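PDB 1L1L: ribonucleoside triphosphate reductase from Lactobacillus leichmannii, which catalyses the adenosylcobalamin-dependent reduction of ribonucleoside triphosphates to 2'-deoxyribonucleoside triphosphates, working as an allosterically regulated monomer. Local coordinates for residues A[226-238]-A[276-289]. Residues are numbered along the deposited sequence; the frame is centred on the assembly and turned at random.
Sequences GWVLANALLIDLH and PLISMLLDVNEVLN
Two rings mark the ends of this helix pair, Trp227 at one and His238 at the other, and each takes a leucine on a face. The methyl CD2 of Leu277 sits squarely over the five-membered ring of Trp227, 3.8 Å from its centroid, while Leu277 CB lies against the six-membered ring. At the other end Leu288 CB covers a face of the imidazole toward its rim, 3.7 Å from the His238 centroid, a second CH-pi contact. The histidine edge is polar. ND1 donates to Leu234 O (2.8 Å) within the ring plane, tying the imidazole back to the last turn of the helix it follows; NE2 reaches across to Asn289 OD1 at 3.1 Å, a bent bond (136° at the hydrogen) that meets the amide from above its plane. Both nitrogens acting as donors would hold the ring in this rotation and, if both protons are there, would favour a charged imidazole. Asn289 OD1 also accepts from Ile182 N, and Asn285 ND2 binds Ile182 O, so the segment entering strand 183-187 is stitched in here.

Between the rings the filling is mostly aliphatic. With CG anti to the backbone N (chi1 173°), Leu234 points its CD2 at Leu281, 3.7 Å from that residue's CD2. Farther along, Ile235 CG1 rests 4.1 Å from Leu288 CD1. Asn231 OD1 is buried without a polar partner, with Met280 CE 3.3 Å away. The axes of the two segments come within 10.4 Å and cross at -20°, running the same way: a parallel helix-helix packing within the insertion domain of B12-dependent ribonucleotide reductases.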
ATOM      1  N   GLY A 226     -23.848   2.117  -1.046  1.00 33.91           N
ATOM      2  CA  GLY A 226     -24.784   2.258  -2.147  1.00 32.33           C
ATOM      3  C   GLY A 226     -24.099   1.931  -3.463  1.00 32.33           C
ATOM      4  O   GLY A 226     -24.674   1.261  -4.320  1.00 31.52           O
ATOM      5  N   TRP A 227     -22.864   2.409  -3.606  1.00 31.62           N
ATOM      6  CA  TRP A 227     -22.049   2.194  -4.803  1.00 30.40           C
ATOM      7  C   TRP A 227     -21.723   0.720  -4.993  1.00 30.86           C
ATOM      8  O   TRP A 227     -21.841   0.188  -6.105  1.00 30.45           O
ATOM      9  CB  TRP A 227     -20.736   2.986  -4.701  1.00 29.67           C
ATOM     10  CG  TRP A 227     -20.855   4.456  -5.007  1.00 27.98           C
ATOM     11  CD1 TRP A 227     -21.847   5.301  -4.608  1.00 28.29           C
ATOM     12  CD2 TRP A 227     -19.927   5.252  -5.754  1.00 28.37           C
ATOM     13  NE1 TRP A 227     -21.600   6.570  -5.059  1.00 27.28           N
ATOM     14  CE2 TRP A 227     -20.425   6.571  -5.764  1.00 27.84           C
ATOM     15  CE3 TRP A 227     -18.719   4.976  -6.417  1.00 27.78           C
ATOM     16  CZ2 TRP A 227     -19.758   7.617  -6.408  1.00 28.22           C
ATOM     17  CZ3 TRP A 227     -18.056   6.013  -7.059  1.00 27.43           C
ATOM     18  CH2 TRP A 227     -18.577   7.319  -7.050  1.00 28.13           C
ATOM     19  N   VAL A 228     -21.306   0.070  -3.910  1.00 29.80           N
ATOM     20  CA  VAL A 228     -20.961  -1.347  -3.932  1.00 29.38           C
ATOM     21  C   VAL A 228     -22.170  -2.222  -4.290  1.00 30.50           C
ATOM     22  O   VAL A 228     -22.091  -3.056  -5.194  1.00 30.17           O
ATOM     23  CB  VAL A 228     -20.394  -1.816  -2.564  1.00 28.90           C
ATOM     24  CG1 VAL A 228     -20.156  -3.330  -2.585  1.00 26.27           C
ATOM     25  CG2 VAL A 228     -19.077  -1.080  -2.264  1.00 27.60           C
ATOM     26  N   LEU A 229     -23.280  -2.024  -3.581  1.00 29.99           N
ATOM     27  CA  LEU A 229     -24.501  -2.793  -3.824  1.00 30.99           C
ATOM     28  C   LEU A 229     -25.025  -2.640  -5.259  1.00 30.76           C
ATOM     29  O   LEU A 229     -25.572  -3.592  -5.827  1.00 31.03           O
ATOM     30  CB  LEU A 229     -25.591  -2.385  -2.818  1.00 30.32           C
ATOM     31  CG  LEU A 229     -25.279  -2.691  -1.347  1.00 30.58           C
ATOM     32  CD1 LEU A 229     -26.402  -2.196  -0.455  1.00 30.26           C
ATOM     33  CD2 LEU A 229     -25.067  -4.182  -1.166  1.00 30.39           C
ATOM     34  N   ALA A 230     -24.845  -1.456  -5.842  1.00 30.48           N
ATOM     35  CA  ALA A 230     -25.307  -1.190  -7.205  1.00 30.75           C
ATOM     36  C   ALA A 230     -24.485  -1.957  -8.247  1.00 31.45           C
ATOM     37  O   ALA A 230     -25.004  -2.376  -9.294  1.00 31.48           O
ATOM     38  CB  ALA A 230     -25.243   0.284  -7.488  1.00 29.56           C
ATOM     39  N   ASN A 231     -23.199  -2.124  -7.975  1.00 30.50           N
ATOM     40  CA  ASN A 231     -22.342  -2.861  -8.894  1.00 31.04           C
ATOM     41  C   ASN A 231     -22.606  -4.344  -8.651  1.00 31.51           C
ATOM     42  O   ASN A 231     -22.570  -5.152  -9.583  1.00 31.37           O
ATOM     43  CB  ASN A 231     -20.866  -2.529  -8.638  1.00 29.89           C
ATOM     44  CG  ASN A 231     -19.926  -3.308  -9.542  1.00 30.35           C
ATOM     45  OD1 ASN A 231     -19.969  -3.175 -10.766  1.00 30.71           O
ATOM     46  ND2 ASN A 231     -19.069  -4.124  -8.939  1.00 30.24           N
ATOM     47  N   ALA A 232     -22.890  -4.690  -7.395  1.00 31.64           N
ATOM     48  CA  ALA A 232     -23.173  -6.076  -7.020  1.00 32.99           C
ATOM     49  C   ALA A 232     -24.457  -6.566  -7.691  1.00 34.66           C
ATOM     50  O   ALA A 232     -24.537  -7.714  -8.153  1.00 34.03           O
ATOM     51  CB  ALA A 232     -23.297  -6.202  -5.500  1.00 32.55           C
ATOM     52  N   LEU A 233     -25.454  -5.685  -7.735  1.00 35.27           N
ATOM     53  CA  LEU A 233     -26.740  -5.989  -8.359  1.00 36.36           C
ATOM     54  C   LEU A 233     -26.533  -6.198  -9.860  1.00 36.68           C
ATOM     55  O   LEU A 233     -26.952  -7.213 -10.418  1.00 36.16           O
ATOM     56  CB  LEU A 233     -27.723  -4.832  -8.121  1.00 36.10           C
ATOM     57  CG  LEU A 233     -29.081  -4.904  -8.832  1.00 36.98           C
ATOM     58  CD1 LEU A 233     -29.798  -6.183  -8.431  1.00 35.96           C
ATOM     59  CD2 LEU A 233     -29.916  -3.665  -8.480  1.00 35.27           C
ATOM     60  N   LEU A 234     -25.879  -5.231 -10.500  1.00 36.94           N
ATOM     61  CA  LEU A 234     -25.591  -5.295 -11.930  1.00 37.53           C
ATOM     62  C   LEU A 234     -24.896  -6.600 -12.329  1.00 38.61           C
ATOM     63  O   LEU A 234     -25.252  -7.224 -13.334  1.00 38.56           O
ATOM     64  CB  LEU A 234     -24.706  -4.122 -12.349  1.00 36.64           C
ATOM     65  CG  LEU A 234     -24.207  -4.199 -13.793  1.00 36.04           C
ATOM     66  CD1 LEU A 234     -25.403  -4.208 -14.751  1.00 36.24           C
ATOM     67  CD2 LEU A 234     -23.294  -3.027 -14.089  1.00 35.00           C
ATOM     68  N   ILE A 235     -23.896  -7.001 -11.548  1.00 38.60           N
ATOM     69  CA  ILE A 235     -23.162  -8.224 -11.824  1.00 39.43           C
ATOM     70  C   ILE A 235     -24.012  -9.481 -11.615  1.00 39.63           C
ATOM     71  O   ILE A 235     -24.124 -10.321 -12.513  1.00 39.65           O
ATOM     72  CB  ILE A 235     -21.898  -8.327 -10.933  1.00 39.13           C
ATOM     73  CG1 ILE A 235     -20.881  -7.256 -11.337  1.00 39.12           C
ATOM     74  CG2 ILE A 235     -21.288  -9.707 -11.060  1.00 39.12           C
ATOM     75  CD1 ILE A 235     -19.695  -7.132 -10.375  1.00 39.30           C
ATOM     76  N   ASP A 236     -24.613  -9.607 -10.437  1.00 40.14           N
ATOM     77  CA  ASP A 236     -25.419 -10.780 -10.120  1.00 40.69           C
ATOM     78  C   ASP A 236     -26.625 -11.031 -11.045  1.00 41.44           C
ATOM     79  O   ASP A 236     -27.143 -12.154 -11.092  1.00 41.22           O
ATOM     80  CB  ASP A 236     -25.892 -10.732  -8.655  1.00 39.94           C
ATOM     81  CG  ASP A 236     -24.751 -10.926  -7.648  1.00 40.25           C
ATOM     82  OD1 ASP A 236     -23.825 -11.712  -7.924  1.00 40.05           O
ATOM     83  OD2 ASP A 236     -24.792 -10.308  -6.561  1.00 39.93           O
ATOM     84  N   LEU A 237     -27.065 -10.008 -11.776  1.00 41.32           N
ATOM     85  CA  LEU A 237     -28.206 -10.160 -12.683  1.00 42.38           C
ATOM     86  C   LEU A 237     -27.815 -10.845 -13.987  1.00 42.44           C
ATOM     87  O   LEU A 237     -28.664 -11.104 -14.843  1.00 42.93           O
ATOM     88  CB  LEU A 237     -28.832  -8.805 -13.010  1.00 42.51           C
ATOM     89  CG  LEU A 237     -29.674  -8.128 -11.926  1.00 43.44           C
ATOM     90  CD1 LEU A 237     -30.247  -6.836 -12.486  1.00 43.06           C
ATOM     91  CD2 LEU A 237     -30.793  -9.062 -11.470  1.00 42.79           C
ATOM     92  N   HIS A 238     -26.526 -11.123 -14.148  1.00 41.76           N
ATOM     93  CA  HIS A 238     -26.054 -11.778 -15.355  1.00 41.50           C
ATOM     94  C   HIS A 238     -26.028 -13.291 -15.166  1.00 42.29           C
ATOM     95  O   HIS A 238     -25.763 -14.025 -16.116  1.00 42.55           O
ATOM     96  CB  HIS A 238     -24.642 -11.290 -15.718  1.00 40.12           C
ATOM     97  CG  HIS A 238     -24.603  -9.930 -16.342  1.00 38.52           C
ATOM     98  ND1 HIS A 238     -24.808  -8.771 -15.626  1.00 37.17           N
ATOM     99  CD2 HIS A 238     -24.372  -9.544 -17.620  1.00 37.91           C
ATOM    100  CE1 HIS A 238     -24.704  -7.731 -16.433  1.00 37.18           C
ATOM    101  NE2 HIS A 238     -24.441  -8.173 -17.650  1.00 37.51           N
ATOM    102  N   PRO A 276     -17.986   9.061 -12.557  1.00 32.25           N
ATOM    103  CA  PRO A 276     -17.111   7.887 -12.675  1.00 31.82           C
ATOM    104  C   PRO A 276     -17.848   6.574 -12.434  1.00 31.30           C
ATOM    105  O   PRO A 276     -17.495   5.540 -13.018  1.00 29.30           O
ATOM    106  CB  PRO A 276     -16.019   8.154 -11.632  1.00 33.15           C
ATOM    107  CG  PRO A 276     -16.707   9.049 -10.629  1.00 32.64           C
ATOM    108  CD  PRO A 276     -17.495   9.979 -11.521  1.00 32.69           C
ATOM    109  N   LEU A 277     -18.872   6.611 -11.580  1.00 30.17           N
ATOM    110  CA  LEU A 277     -19.653   5.410 -11.291  1.00 30.07           C
ATOM    111  C   LEU A 277     -20.485   4.997 -12.506  1.00 30.28           C
ATOM    112  O   LEU A 277     -20.662   3.811 -12.775  1.00 29.50           O
ATOM    113  CB  LEU A 277     -20.591   5.645 -10.100  1.00 29.90           C
ATOM    114  CG  LEU A 277     -21.517   4.475  -9.757  1.00 29.95           C
ATOM    115  CD1 LEU A 277     -20.684   3.259  -9.380  1.00 30.92           C
ATOM    116  CD2 LEU A 277     -22.461   4.866  -8.617  1.00 31.34           C
ATOM    117  N   ILE A 278     -21.000   5.985 -13.229  1.00 30.51           N
ATOM    118  CA  ILE A 278     -21.822   5.719 -14.411  1.00 30.72           C
ATOM    119  C   ILE A 278     -21.003   4.942 -15.446  1.00 30.35           C
ATOM    120  O   ILE A 278     -21.390   3.853 -15.859  1.00 29.47           O
ATOM    121  CB  ILE A 278     -22.348   7.044 -15.013  1.00 31.20           C
ATOM    122  CG1 ILE A 278     -23.372   7.660 -14.049  1.00 30.42           C
ATOM    123  CG2 ILE A 278     -22.978   6.804 -16.390  1.00 30.68           C
ATOM    124  CD1 ILE A 278     -23.662   9.107 -14.290  1.00 30.45           C
ATOM    125  N   SER A 279     -19.869   5.508 -15.836  1.00 30.54           N
ATOM    126  CA  SER A 279     -18.972   4.877 -16.807  1.00 30.69           C
ATOM    127  C   SER A 279     -18.603   3.460 -16.372  1.00 31.47           C
ATOM    128  O   SER A 279     -18.652   2.509 -17.168  1.00 30.79           O
ATOM    129  CB  SER A 279     -17.697   5.703 -16.946  1.00 30.27           C
ATOM    130  OG  SER A 279     -18.000   7.061 -17.205  1.00 29.76           O
ATOM    131  N   MET A 280     -18.229   3.315 -15.103  1.00 29.84           N
ATOM    132  CA  MET A 280     -17.846   2.013 -14.578  1.00 29.31           C
ATOM    133  C   MET A 280     -18.961   0.986 -14.741  1.00 29.02           C
ATOM    134  O   MET A 280     -18.713  -0.147 -15.147  1.00 29.38           O
ATOM    135  CB  MET A 280     -17.480   2.129 -13.097  1.00 29.48           C
ATOM    136  CG  MET A 280     -16.954   0.849 -12.483  1.00 27.86           C
ATOM    137  SD  MET A 280     -17.221   0.811 -10.683  1.00 30.34           S
ATOM    138  CE  MET A 280     -18.707  -0.175 -10.597  1.00 26.60           C
ATOM    139  N   LEU A 281     -20.192   1.369 -14.417  1.00 28.86           N
ATOM    140  CA  LEU A 281     -21.314   0.445 -14.533  1.00 29.19           C
ATOM    141  C   LEU A 281     -21.592   0.104 -15.996  1.00 29.31           C
ATOM    142  O   LEU A 281     -21.937  -1.033 -16.319  1.00 30.28           O
ATOM    143  CB  LEU A 281     -22.570   1.047 -13.903  1.00 29.47           C
ATOM    144  CG  LEU A 281     -22.527   1.170 -12.378  1.00 29.08           C
ATOM    145  CD1 LEU A 281     -23.650   2.100 -11.920  1.00 28.96           C
ATOM    146  CD2 LEU A 281     -22.646  -0.209 -11.734  1.00 28.51           C
ATOM    147  N   LEU A 282     -21.451   1.091 -16.868  1.00 29.90           N
ATOM    148  CA  LEU A 282     -21.689   0.874 -18.295  1.00 31.18           C
ATOM    149  C   LEU A 282     -20.620  -0.032 -18.882  1.00 32.39           C
ATOM    150  O   LEU A 282     -20.932  -1.005 -19.571  1.00 32.61           O
ATOM    151  CB  LEU A 282     -21.717   2.206 -19.047  1.00 30.33           C
ATOM    152  CG  LEU A 282     -22.899   3.117 -18.679  1.00 30.05           C
ATOM    153  CD1 LEU A 282     -22.783   4.419 -19.434  1.00 29.51           C
ATOM    154  CD2 LEU A 282     -24.220   2.412 -18.973  1.00 29.97           C
ATOM    155  N   ASP A 283     -19.358   0.279 -18.598  1.00 32.71           N
ATOM    156  CA  ASP A 283     -18.256  -0.532 -19.101  1.00 32.73           C
ATOM    157  C   ASP A 283     -18.221  -1.937 -18.499  1.00 32.26           C
ATOM    158  O   ASP A 283     -17.897  -2.909 -19.186  1.00 32.18           O
ATOM    159  CB  ASP A 283     -16.932   0.194 -18.870  1.00 33.69           C
ATOM    160  CG  ASP A 283     -16.807   1.450 -19.721  1.00 36.09           C
ATOM    161  OD1 ASP A 283     -17.480   1.529 -20.776  1.00 37.65           O
ATOM    162  OD2 ASP A 283     -16.030   2.352 -19.351  1.00 37.03           O
ATOM    163  N   VAL A 284     -18.558  -2.051 -17.216  1.00 31.80           N
ATOM    164  CA  VAL A 284     -18.585  -3.339 -16.539  1.00 31.20           C
ATOM    165  C   VAL A 284     -19.706  -4.204 -17.116  1.00 32.79           C
ATOM    166  O   VAL A 284     -19.629  -5.442 -17.133  1.00 32.85           O
ATOM    167  CB  VAL A 284     -18.804  -3.146 -15.010  1.00 31.34           C
ATOM    168  CG1 VAL A 284     -19.237  -4.436 -14.357  1.00 28.85           C
ATOM    169  CG2 VAL A 284     -17.510  -2.660 -14.378  1.00 29.87           C
ATOM    170  N   ASN A 285     -20.759  -3.550 -17.587  1.00 33.47           N
ATOM    171  CA  ASN A 285     -21.879  -4.287 -18.149  1.00 34.72           C
ATOM    172  C   ASN A 285     -21.469  -4.808 -19.531  1.00 35.68           C
ATOM    173  O   ASN A 285     -21.790  -5.937 -19.896  1.00 36.56           O
ATOM    174  CB  ASN A 285     -23.108  -3.377 -18.233  1.00 34.45           C
ATOM    175  CG  ASN A 285     -24.392  -4.148 -18.454  1.00 34.54           C
ATOM    176  OD1 ASN A 285     -24.638  -5.186 -17.822  1.00 34.87           O
ATOM    177  ND2 ASN A 285     -25.228  -3.640 -19.349  1.00 35.15           N
ATOM    178  N   GLU A 286     -20.739  -3.996 -20.287  1.00 37.54           N
ATOM    179  CA  GLU A 286     -20.293  -4.417 -21.611  1.00 39.81           C
ATOM    180  C   GLU A 286     -19.436  -5.675 -21.517  1.00 40.38           C
ATOM    181  O   GLU A 286     -19.698  -6.667 -22.203  1.00 39.96           O
ATOM    182  CB  GLU A 286     -19.493  -3.311 -22.301  1.00 41.44           C
ATOM    183  CG  GLU A 286     -20.334  -2.122 -22.723  1.00 45.14           C
ATOM    184  CD  GLU A 286     -19.555  -1.120 -23.552  1.00 47.11           C
ATOM    185  OE1 GLU A 286     -18.608  -0.507 -23.012  1.00 47.93           O
ATOM    186  OE2 GLU A 286     -19.891  -0.954 -24.749  1.00 49.62           O
ATOM    187  N   VAL A 287     -18.411  -5.637 -20.668  1.00 39.90           N
ATOM    188  CA  VAL A 287     -17.538  -6.793 -20.497  1.00 39.77           C
ATOM    189  C   VAL A 287     -18.364  -8.033 -20.202  1.00 40.05           C
ATOM    190  O   VAL A 287     -18.079  -9.118 -20.713  1.00 40.16           O
ATOM    191  CB  VAL A 287     -16.537  -6.591 -19.331  1.00 39.57           C
ATOM    192  CG1 VAL A 287     -15.767  -7.880 -19.084  1.00 38.87           C
ATOM    193  CG2 VAL A 287     -15.588  -5.448 -19.652  1.00 38.18           C
ATOM    194  N   LEU A 288     -19.390  -7.875 -19.372  1.00 39.74           N
ATOM    195  CA  LEU A 288     -20.243  -9.001 -19.024  1.00 40.40           C
ATOM    196  C   LEU A 288     -21.155  -9.395 -20.195  1.00 41.04           C
ATOM    197  O   LEU A 288     -21.274 -10.577 -20.513  1.00 41.03           O
ATOM    198  CB  LEU A 288     -21.085  -8.672 -17.792  1.00 39.98           C
ATOM    199  CG  LEU A 288     -20.326  -8.565 -16.464  1.00 39.44           C
ATOM    200  CD1 LEU A 288     -21.217  -7.946 -15.398  1.00 39.23           C
ATOM    201  CD2 LEU A 288     -19.861  -9.953 -16.033  1.00 39.52           C
ATOM    202  N   ASN A 289     -21.789  -8.408 -20.827  1.00 41.42           N
ATOM    203  CA  ASN A 289     -22.683  -8.675 -21.959  1.00 42.30           C
ATOM    204  C   ASN A 289     -21.922  -9.296 -23.136  1.00 42.84           C
ATOM    205  O   ASN A 289     -22.390 -10.260 -23.740  1.00 43.67           O
ATOM    206  CB  ASN A 289     -23.378  -7.389 -22.433  1.00 40.39           C
ATOM    207  CG  ASN A 289     -24.495  -6.940 -21.501  1.00 40.16           C
ATOM    208  OD1 ASN A 289     -24.934  -7.689 -20.625  1.00 39.43           O
ATOM    209  ND2 ASN A 289     -24.974  -5.713 -21.703  1.00 38.82           N
TER